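Lectin (Polyandrocarpa misakiensis, PDB 1BYF) binds galactose through a calcium ion, as a homodimeric C-type lectin of a tunicate, and has a role in defence against microorganisms. Local coordinates at residues A27-D35 and F67-L75; S92-W100 and D108-I118. All coordinates share one frame; numbering follows the deposited sequence.

Contact 1: residues A27-D35 and F67-L75; sequences ALVSSAMRD and FLWNDGVSL. With ZN (zinc ion), chain I.
Trp69 fills the tight half of this contact, its indole set against the turn of backbone that runs from Ser30 to Arg34. The Met33 side chain crosses that of Trp69 at about a right angle, its CB 3.5 Å from Trp69 CH2; bends at chi2 and chi3 lead its end away from the indole, and the side chain also touches Val39 and Ile42 of helix 36-49. Further along the indole, Ser30 brings its CA to 3.6 Å from Trp69 CE3. One face of the ring receives Ser30 O and Arg34 CG; Leu75 CG covers the other.

Toward solvent the character changes. Arg34 slides past Trp69 in the opposite direction, and its bend at chi3 (-63°) brings the edge of the guanidinium, NH1 first, over the indole, Arg34 NH1 3.3 Å from Trp69 CG and the planes 52° apart; the cation-pi contact to the five-membered ring is off-centre. The same group takes Asp71 end-on. NH2 of Arg34 gives Asp71 OD2 a nearly straight bond of 2.7 Å (171°) in the guanidinium plane, whereas NH1 reaches Asp71 OD1 at 3.1 Å from a tilted approach; both oxygens use their syn lone pairs. Val73 CB lies 3.7 Å above the guanidinium plane, over its centre, and Ser31 CA is on the opposite face, so the cation is sandwiched as well as bridged. Asn70, exposed, is a looser neighbour: its ND2 is 3.1 Å from Leu28 O, but the angle is too poor for a hydrogen bond.

Trp69 to Gly72 form a type I beta turn, closed by Gly72 N to Trp69 O. The arrangement is a tight turn following strand 68-69, packed on the link between strand 27-28 and helix 36-49 of the C-type lectin fold.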
loop_
_atom_site.group_PDB
_atom_site.type_symbol
_atom_site.label_atom_id
_atom_site.label_comp_id
_atom_site.label_asym_id
_atom_site.label_seq_id
_atom_site.Cartn_x
_atom_site.Cartn_y
_atom_site.Cartn_z
ATOM N N ALA A 27 4.405 0.755 -12.464
ATOM C CA ALA A 27 3.331 0.718 -13.443
ATOM C C ALA A 27 1.973 0.727 -12.743
ATOM O O ALA A 27 1.861 0.237 -11.616
ATOM C CB ALA A 27 3.426 -0.530 -14.314
ATOM N N LEU A 28 0.961 1.265 -13.419
ATOM C CA LEU A 28 -0.386 1.263 -12.830
ATOM C C LEU A 28 -0.705 -0.187 -12.485
ATOM O O LEU A 28 -0.450 -1.067 -13.316
ATOM C CB LEU A 28 -1.370 1.886 -13.806
ATOM C CG LEU A 28 -2.704 2.416 -13.297
ATOM C CD1 LEU A 28 -2.523 3.368 -12.126
ATOM C CD2 LEU A 28 -3.427 3.127 -14.450
ATOM N N VAL A 29 -1.174 -0.459 -11.277
ATOM C CA VAL A 29 -1.391 -1.833 -10.836
ATOM C C VAL A 29 -2.092 -2.683 -11.886
ATOM O O VAL A 29 -3.098 -2.291 -12.480
ATOM C CB VAL A 29 -2.124 -1.876 -9.487
ATOM C CG1 VAL A 29 -3.587 -1.494 -9.641
ATOM C CG2 VAL A 29 -1.978 -3.245 -8.827
ATOM N N SER A 30 -1.540 -3.877 -12.114
ATOM C CA SER A 30 -2.087 -4.800 -13.102
ATOM C C SER A 30 -1.837 -6.247 -12.714
ATOM O O SER A 30 -2.766 -6.906 -12.242
ATOM C CB SER A 30 -1.515 -4.504 -14.490
ATOM O OG SER A 30 -0.106 -4.608 -14.487
ATOM N N SER A 31 -0.627 -6.766 -12.899
ATOM C CA SER A 31 -0.382 -8.164 -12.542
ATOM C C SER A 31 -0.679 -8.412 -11.074
ATOM O O SER A 31 -1.155 -9.501 -10.741
ATOM C CB SER A 31 1.035 -8.610 -12.891
ATOM O OG SER A 31 1.953 -8.210 -11.897
ATOM N N ALA A 32 -0.465 -7.427 -10.197
ATOM C CA ALA A 32 -0.755 -7.675 -8.777
ATOM C C ALA A 32 -2.244 -7.903 -8.563
ATOM O O ALA A 32 -2.638 -8.588 -7.611
ATOM C CB ALA A 32 -0.197 -6.575 -7.884
ATOM N N MET A 33 -3.091 -7.370 -9.440
ATOM C CA MET A 33 -4.531 -7.586 -9.298
ATOM C C MET A 33 -4.937 -9.010 -9.672
ATOM O O MET A 33 -6.026 -9.456 -9.314
ATOM C CB MET A 33 -5.321 -6.583 -10.135
ATOM C CG MET A 33 -5.133 -5.135 -9.707
ATOM S SD MET A 33 -5.736 -4.784 -8.058
ATOM C CE MET A 33 -7.509 -4.780 -8.257
ATOM N N ARG A 34 -4.073 -9.720 -10.377
ATOM C CA ARG A 34 -4.354 -11.095 -10.789
ATOM C C ARG A 34 -3.732 -12.097 -9.824
ATOM O O ARG A 34 -3.818 -13.312 -9.992
ATOM C CB ARG A 34 -3.839 -11.320 -12.213
ATOM C CG ARG A 34 -4.396 -10.328 -13.229
ATOM C CD ARG A 34 -4.129 -10.794 -14.655
ATOM N NE ARG A 34 -2.708 -10.865 -14.970
ATOM C CZ ARG A 34 -1.909 -9.898 -15.370
ATOM N NH1 ARG A 34 -2.335 -8.651 -15.547
ATOM N NH2 ARG A 34 -0.624 -10.166 -15.607
ATOM N N ASP A 35 -3.103 -11.583 -8.776
ATOM C CA ASP A 35 -2.437 -12.394 -7.749
ATOM C C ASP A 35 -3.362 -12.532 -6.552
ATOM O O ASP A 35 -3.726 -11.543 -5.913
ATOM C CB ASP A 35 -1.121 -11.707 -7.414
ATOM C CG ASP A 35 -0.234 -12.320 -6.364
ATOM O OD1 ASP A 35 -0.716 -12.635 -5.256
ATOM O OD2 ASP A 35 0.981 -12.473 -6.626
ATOM N N PHE A 67 -11.203 -5.769 -22.687
ATOM C CA PHE A 67 -10.356 -5.140 -21.672
ATOM C C PHE A 67 -8.983 -5.776 -21.577
ATOM O O PHE A 67 -8.878 -6.999 -21.503
ATOM C CB PHE A 67 -11.077 -5.178 -20.314
ATOM C CG PHE A 67 -12.199 -4.164 -20.300
ATOM C CD1 PHE A 67 -11.926 -2.829 -20.064
ATOM C CD2 PHE A 67 -13.504 -4.550 -20.555
ATOM C CE1 PHE A 67 -12.947 -1.895 -20.069
ATOM C CE2 PHE A 67 -14.526 -3.621 -20.553
ATOM C CZ PHE A 67 -14.247 -2.291 -20.309
ATOM N N LEU A 68 -7.942 -4.945 -21.532
ATOM C CA LEU A 68 -6.595 -5.462 -21.374
ATOM C C LEU A 68 -5.849 -4.776 -20.223
ATOM O O LEU A 68 -5.857 -3.558 -20.094
ATOM C CB LEU A 68 -5.754 -5.283 -22.630
ATOM C CG LEU A 68 -6.167 -5.978 -23.926
ATOM C CD1 LEU A 68 -5.201 -5.562 -25.030
ATOM C CD2 LEU A 68 -6.199 -7.493 -23.784
ATOM N N TRP A 69 -5.170 -5.586 -19.428
ATOM C CA TRP A 69 -4.298 -5.084 -18.364
ATOM C C TRP A 69 -3.121 -4.441 -19.095
ATOM O O TRP A 69 -2.880 -4.853 -20.245
ATOM C CB TRP A 69 -3.865 -6.234 -17.469
ATOM C CG TRP A 69 -4.905 -6.830 -16.575
ATOM C CD1 TRP A 69 -5.502 -8.054 -16.685
ATOM C CD2 TRP A 69 -5.482 -6.217 -15.413
ATOM N NE1 TRP A 69 -6.412 -8.240 -15.670
ATOM C CE2 TRP A 69 -6.414 -7.119 -14.873
ATOM C CE3 TRP A 69 -5.289 -4.987 -14.778
ATOM C CZ2 TRP A 69 -7.159 -6.835 -13.726
ATOM C CZ3 TRP A 69 -6.027 -4.700 -13.643
ATOM C CH2 TRP A 69 -6.944 -5.622 -13.128
ATOM N N ASN A 70 -2.441 -3.446 -18.549
ATOM C CA ASN A 70 -1.357 -2.780 -19.243
ATOM C C ASN A 70 -0.212 -3.712 -19.652
ATOM O O ASN A 70 0.630 -3.267 -20.431
ATOM C CB ASN A 70 -0.650 -1.701 -18.421
ATOM C CG ASN A 70 -1.528 -0.827 -17.570
ATOM O OD1 ASN A 70 -2.569 -0.361 -18.045
ATOM N ND2 ASN A 70 -1.087 -0.622 -16.332
ATOM N N ASP A 71 -0.117 -4.894 -19.064
ATOM C CA ASP A 71 0.970 -5.803 -19.422
ATOM C C ASP A 71 0.528 -6.760 -20.529
ATOM O O ASP A 71 1.140 -7.803 -20.776
ATOM C CB ASP A 71 1.492 -6.566 -18.209
ATOM C CG ASP A 71 0.441 -7.365 -17.475
ATOM O OD1 ASP A 71 -0.769 -7.186 -17.736
ATOM O OD2 ASP A 71 0.834 -8.186 -16.613
ATOM N N GLY A 72 -0.563 -6.417 -21.199
ATOM C CA GLY A 72 -1.084 -7.176 -22.315
ATOM C C GLY A 72 -1.975 -8.351 -21.995
ATOM O O GLY A 72 -2.517 -8.969 -22.918
ATOM N N VAL A 73 -2.130 -8.698 -20.724
ATOM C CA VAL A 73 -2.976 -9.826 -20.340
ATOM C C VAL A 73 -4.434 -9.381 -20.315
ATOM O O VAL A 73 -4.762 -8.268 -19.895
ATOM C CB VAL A 73 -2.546 -10.407 -18.984
ATOM C CG1 VAL A 73 -3.449 -11.535 -18.517
ATOM C CG2 VAL A 73 -1.102 -10.906 -19.072
ATOM N N SER A 74 -5.309 -10.249 -20.804
ATOM C CA SER A 74 -6.731 -9.955 -20.857
ATOM C C SER A 74 -7.389 -9.914 -19.486
ATOM O O SER A 74 -7.102 -10.714 -18.599
ATOM C CB SER A 74 -7.409 -11.033 -21.722
ATOM O OG SER A 74 -8.790 -11.116 -21.414
ATOM N N LEU A 75 -8.297 -8.967 -19.307
ATOM C CA LEU A 75 -9.126 -8.855 -18.112
ATOM C C LEU A 75 -10.486 -9.378 -18.596
ATOM O O LEU A 75 -11.230 -8.641 -19.245
ATOM C CB LEU A 75 -9.299 -7.434 -17.610
ATOM C CG LEU A 75 -9.763 -7.145 -16.193
ATOM C CD1 LEU A 75 -10.407 -5.763 -16.118
ATOM C CD2 LEU A 75 -10.684 -8.184 -15.585
HETATM ZN ZN ZN I . 2.229 -13.448 -5.290
HETATM O O HOH W 1 1.322 -13.169 -3.367
HETATM O O HOH W 2 1.392 -15.477 -5.381
#

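Contact 2: residues S92-W100 and D108-I118; sequences SWQLCVQIW and DVGCGGARRVI. With CA (calcium ion), chain C; ACT (acetate ion), chain F.
Gln98 and Arg115 cross at about a right angle, with the amide plane turned 81° from the guanidinium. Arg115 NE and Gln98 OE1 are modelled 2.5 Å apart, a hydrogen bond too short and too bent (129°) for its length to be trusted. Beyond CG the Gln98 chain runs extended toward Arg115. Its NE2 is held by Asp107 OD2 and also donates to an acetate oxygen; Arg115 NH2 approaches the same acetate O to 2.7 Å. The acetate, probably from the crystallisation liquor, lays its methyl over a face of the Trp100 ring.

Val109 crosses the Gln98 side chain, again at roughly a right angle, and puts CG1 3.5 Å from NE2. The backbone beneath is the beta hairpin of strands 96-100 and 105-109, part of the C-type lectin domain's sheet. Cys96 and Val109 form an antiparallel hydrogen-bonded pair, Cys96 N to Val109 O at 2.8 Å and Val109 N to Cys96 O at 2.9 Å; Val97 and Asp108 are the adjoining non-hydrogen-bonded pair. Cys111, two residues past Val109, is joined to Cys96 by a disulfide, SG to SG 2.0 Å, with a torsion of 100° about the S-S bond; it fastens the outgoing chain back to the hairpin, and water 3 bridges Gln94 O and Cys111 N.

Leu95 and Asp108 lie side by side and point the same way, CD1 of Leu95 standing 3.8 Å from Asp108 OD2. Asp108 binds calcium twice, through its backbone O and through OD1, in the carbohydrate-binding site it shares with Glu86, Asn89 and Asp107. Ser88 N also bonds to OD1, which probably helps to hold the carboxylate in place. Farther along, Ile99 and Ile118 cross nearly perpendicularly with their CD1 atoms 3.8 Å apart.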
loop_
_atom_site.group_PDB
_atom_site.type_symbol
_atom_site.label_atom_id
_atom_site.label_comp_id
_atom_site.label_asym_id
_atom_site.label_seq_id
_atom_site.Cartn_x
_atom_site.Cartn_y
_atom_site.Cartn_z
ATOM N N SER A 92 -18.941 1.735 -27.363
ATOM C CA SER A 92 -18.313 2.637 -28.324
ATOM C C SER A 92 -17.326 3.580 -27.650
ATOM O O SER A 92 -16.512 4.210 -28.326
ATOM C CB SER A 92 -19.368 3.434 -29.088
ATOM O OG SER A 92 -20.072 4.322 -28.240
ATOM N N TRP A 93 -17.394 3.697 -26.329
ATOM C CA TRP A 93 -16.504 4.594 -25.608
ATOM C C TRP A 93 -15.110 4.012 -25.365
ATOM O O TRP A 93 -14.912 2.805 -25.313
ATOM C CB TRP A 93 -17.043 4.886 -24.205
ATOM C CG TRP A 93 -18.331 5.618 -24.067
ATOM C CD1 TRP A 93 -19.270 5.874 -25.027
ATOM C CD2 TRP A 93 -18.856 6.163 -22.843
ATOM N NE1 TRP A 93 -20.329 6.558 -24.486
ATOM C CE2 TRP A 93 -20.101 6.749 -23.145
ATOM C CE3 TRP A 93 -18.389 6.213 -21.525
ATOM C CZ2 TRP A 93 -20.881 7.383 -22.182
ATOM C CZ3 TRP A 93 -19.162 6.842 -20.568
ATOM C CH2 TRP A 93 -20.399 7.418 -20.902
ATOM N N GLN A 94 -14.184 4.933 -25.116
ATOM C CA GLN A 94 -12.842 4.530 -24.684
ATOM C C GLN A 94 -13.059 4.269 -23.185
ATOM O O GLN A 94 -13.496 5.198 -22.501
ATOM C CB GLN A 94 -11.809 5.613 -24.912
ATOM C CG GLN A 94 -11.482 5.891 -26.368
ATOM C CD GLN A 94 -10.537 7.060 -26.541
ATOM O OE1 GLN A 94 -10.146 7.730 -25.585
ATOM N NE2 GLN A 94 -10.144 7.328 -27.784
ATOM N N LEU A 95 -12.880 3.047 -22.721
ATOM C CA LEU A 95 -13.152 2.739 -21.324
ATOM C C LEU A 95 -11.918 2.338 -20.526
ATOM O O LEU A 95 -11.089 1.539 -20.965
ATOM C CB LEU A 95 -14.217 1.640 -21.244
ATOM C CG LEU A 95 -15.548 2.025 -21.912
ATOM C CD1 LEU A 95 -16.362 0.778 -22.208
ATOM C CD2 LEU A 95 -16.322 3.002 -21.034
ATOM N N CYS A 96 -11.849 2.920 -19.337
ATOM C CA CYS A 96 -10.763 2.681 -18.392
ATOM C C CYS A 96 -11.323 1.989 -17.162
ATOM O O CYS A 96 -12.533 2.061 -16.932
ATOM C CB CYS A 96 -10.100 4.019 -18.032
ATOM S SG CYS A 96 -9.179 4.640 -19.456
ATOM N N VAL A 97 -10.476 1.288 -16.416
ATOM C CA VAL A 97 -10.971 0.528 -15.272
ATOM C C VAL A 97 -10.484 1.100 -13.948
ATOM O O VAL A 97 -9.339 1.507 -13.773
ATOM C CB VAL A 97 -10.590 -0.962 -15.381
ATOM C CG1 VAL A 97 -11.192 -1.785 -14.244
ATOM C CG2 VAL A 97 -11.048 -1.531 -16.721
ATOM N N GLN A 98 -11.415 1.130 -13.001
ATOM C CA GLN A 98 -11.135 1.605 -11.663
ATOM C C GLN A 98 -11.635 0.588 -10.635
ATOM O O GLN A 98 -12.412 -0.314 -10.934
ATOM C CB GLN A 98 -11.896 2.908 -11.347
ATOM C CG GLN A 98 -13.410 2.690 -11.461
ATOM C CD GLN A 98 -14.228 3.703 -10.696
ATOM O OE1 GLN A 98 -13.695 4.535 -9.958
ATOM N NE2 GLN A 98 -15.547 3.645 -10.840
ATOM N N ILE A 99 -11.191 0.834 -9.410
ATOM C CA ILE A 99 -11.721 0.123 -8.254
ATOM C C ILE A 99 -12.796 1.118 -7.776
ATOM O O ILE A 99 -12.438 2.198 -7.331
ATOM C CB ILE A 99 -10.704 -0.153 -7.145
ATOM C CG1 ILE A 99 -9.725 -1.250 -7.552
ATOM C CG2 ILE A 99 -11.444 -0.555 -5.870
ATOM C CD1 ILE A 99 -8.489 -1.353 -6.689
ATOM N N TRP A 100 -14.046 0.761 -7.991
ATOM C CA TRP A 100 -15.180 1.619 -7.661
ATOM C C TRP A 100 -15.574 1.529 -6.195
ATOM O O TRP A 100 -15.867 0.434 -5.706
ATOM C CB TRP A 100 -16.337 1.190 -8.564
ATOM C CG TRP A 100 -17.590 1.997 -8.489
ATOM C CD1 TRP A 100 -17.759 3.257 -7.992
ATOM C CD2 TRP A 100 -18.874 1.593 -8.996
ATOM N NE1 TRP A 100 -19.067 3.654 -8.134
ATOM C CE2 TRP A 100 -19.770 2.648 -8.748
ATOM C CE3 TRP A 100 -19.349 0.435 -9.618
ATOM C CZ2 TRP A 100 -21.117 2.587 -9.102
ATOM C CZ3 TRP A 100 -20.689 0.379 -9.966
ATOM C CH2 TRP A 100 -21.561 1.448 -9.714
ATOM N N ASP A 108 -15.959 -0.176 -15.231
ATOM C CA ASP A 108 -15.542 0.553 -16.420
ATOM C C ASP A 108 -16.101 1.977 -16.368
ATOM O O ASP A 108 -17.258 2.200 -16.029
ATOM C CB ASP A 108 -15.986 -0.127 -17.708
ATOM C CG ASP A 108 -17.482 -0.341 -17.834
ATOM O OD1 ASP A 108 -18.202 -0.503 -16.832
ATOM O OD2 ASP A 108 -17.949 -0.371 -18.991
ATOM N N VAL A 109 -15.252 2.940 -16.686
ATOM C CA VAL A 109 -15.613 4.346 -16.686
ATOM C C VAL A 109 -14.943 5.049 -17.864
ATOM O O VAL A 109 -14.067 4.459 -18.499
ATOM C CB VAL A 109 -15.128 5.051 -15.399
ATOM C CG1 VAL A 109 -15.922 4.594 -14.189
ATOM C CG2 VAL A 109 -13.643 4.794 -15.176
ATOM N N GLY A 110 -15.319 6.297 -18.106
ATOM C CA GLY A 110 -14.642 7.100 -19.136
ATOM C C GLY A 110 -13.234 7.350 -18.569
ATOM O O GLY A 110 -13.029 7.092 -17.373
ATOM N N CYS A 111 -12.290 7.865 -19.343
ATOM C CA CYS A 111 -10.943 8.004 -18.783
ATOM C C CYS A 111 -10.560 9.345 -18.211
ATOM O O CYS A 111 -9.430 9.473 -17.726
ATOM C CB CYS A 111 -9.974 7.524 -19.886
ATOM S SG CYS A 111 -10.476 5.853 -20.429
ATOM N N GLY A 112 -11.449 10.333 -18.170
ATOM C CA GLY A 112 -11.102 11.657 -17.696
ATOM C C GLY A 112 -11.346 12.015 -16.256
ATOM O O GLY A 112 -10.879 13.076 -15.814
ATOM N N GLY A 113 -12.047 11.211 -15.466
ATOM C CA GLY A 113 -12.320 11.556 -14.077
ATOM C C GLY A 113 -11.105 11.436 -13.175
ATOM O O GLY A 113 -10.204 10.636 -13.407
ATOM N N ALA A 114 -11.064 12.251 -12.121
ATOM C CA ALA A 114 -9.976 12.214 -11.150
ATOM C C ALA A 114 -10.168 11.063 -10.167
ATOM O O ALA A 114 -11.233 10.925 -9.545
ATOM C CB ALA A 114 -9.944 13.517 -10.361
ATOM N N ARG A 115 -9.154 10.219 -10.019
ATOM C CA ARG A 115 -9.243 9.123 -9.060
ATOM C C ARG A 115 -7.849 8.890 -8.462
ATOM O O ARG A 115 -6.863 9.353 -9.018
ATOM C CB ARG A 115 -9.742 7.813 -9.655
ATOM C CG ARG A 115 -10.752 8.000 -10.775
ATOM C CD ARG A 115 -11.259 6.647 -11.273
ATOM N NE ARG A 115 -12.676 6.563 -10.937
ATOM C CZ ARG A 115 -13.663 7.096 -11.644
ATOM N NH1 ARG A 115 -13.453 7.741 -12.777
ATOM N NH2 ARG A 115 -14.895 6.949 -11.183
ATOM N N ARG A 116 -7.849 8.170 -7.348
ATOM C CA ARG A 116 -6.584 7.864 -6.675
ATOM C C ARG A 116 -5.789 6.884 -7.525
ATOM O O ARG A 116 -6.289 6.334 -8.506
ATOM C CB ARG A 116 -6.849 7.363 -5.259
ATOM C CG ARG A 116 -7.227 8.473 -4.283
ATOM C CD ARG A 116 -7.692 7.907 -2.951
ATOM N NE ARG A 116 -7.742 8.912 -1.899
ATOM C CZ ARG A 116 -8.601 9.920 -1.812
ATOM N NH1 ARG A 116 -9.555 10.106 -2.724
ATOM N NH2 ARG A 116 -8.513 10.769 -0.792
ATOM N N VAL A 117 -4.532 6.683 -7.157
ATOM C CA VAL A 117 -3.628 5.857 -7.940
ATOM C C VAL A 117 -2.959 4.747 -7.141
ATOM O O VAL A 117 -2.574 4.915 -5.986
ATOM C CB VAL A 117 -2.532 6.764 -8.548
ATOM C CG1 VAL A 117 -1.608 5.969 -9.472
ATOM C CG2 VAL A 117 -3.162 7.927 -9.320
ATOM N N ILE A 118 -2.803 3.612 -7.804
ATOM C CA ILE A 118 -2.141 2.440 -7.270
ATOM C C ILE A 118 -1.095 1.981 -8.290
ATOM O O ILE A 118 -1.450 1.693 -9.434
ATOM C CB ILE A 118 -3.087 1.256 -7.006
ATOM C CG1 ILE A 118 -4.251 1.719 -6.128
ATOM C CG2 ILE A 118 -2.333 0.106 -6.347
ATOM C CD1 ILE A 118 -5.323 0.663 -5.943
HETATM CA CA CA C . -19.347 0.978 -15.417
HETATM C C ACT F . -18.309 6.240 -10.078
HETATM O O ACT F . -17.086 6.203 -9.817
HETATM O OXT ACT F . -19.055 7.084 -9.518
HETATM C CH3 ACT F . -18.800 5.612 -11.389
HETATM O O HOH W 3 -13.474 7.916 -21.956
#

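Contact 1 closes before contact 2 opens in the chain, and their centres lie 14 Å apart on opposite sides of the chain's centre. Two seams join them. At one, strand 27-28 neighbours strand 115-122 in the same sheet, and Val29 N probably bonds to Ile118 O at 2.8 Å. At the other, Phe67 packs against the hairpin of contact 2: its CD1 lies 3.7 Å from Val97 CG2 and its CZ 3.8 Å from the CB of Asp108, a calcium ligand. Contact 2 holds this ligand of the galactose-binding site itself; contact 1 touches the site through Phe67, its Met33 side chain lying about 11 Å from that of Asp107.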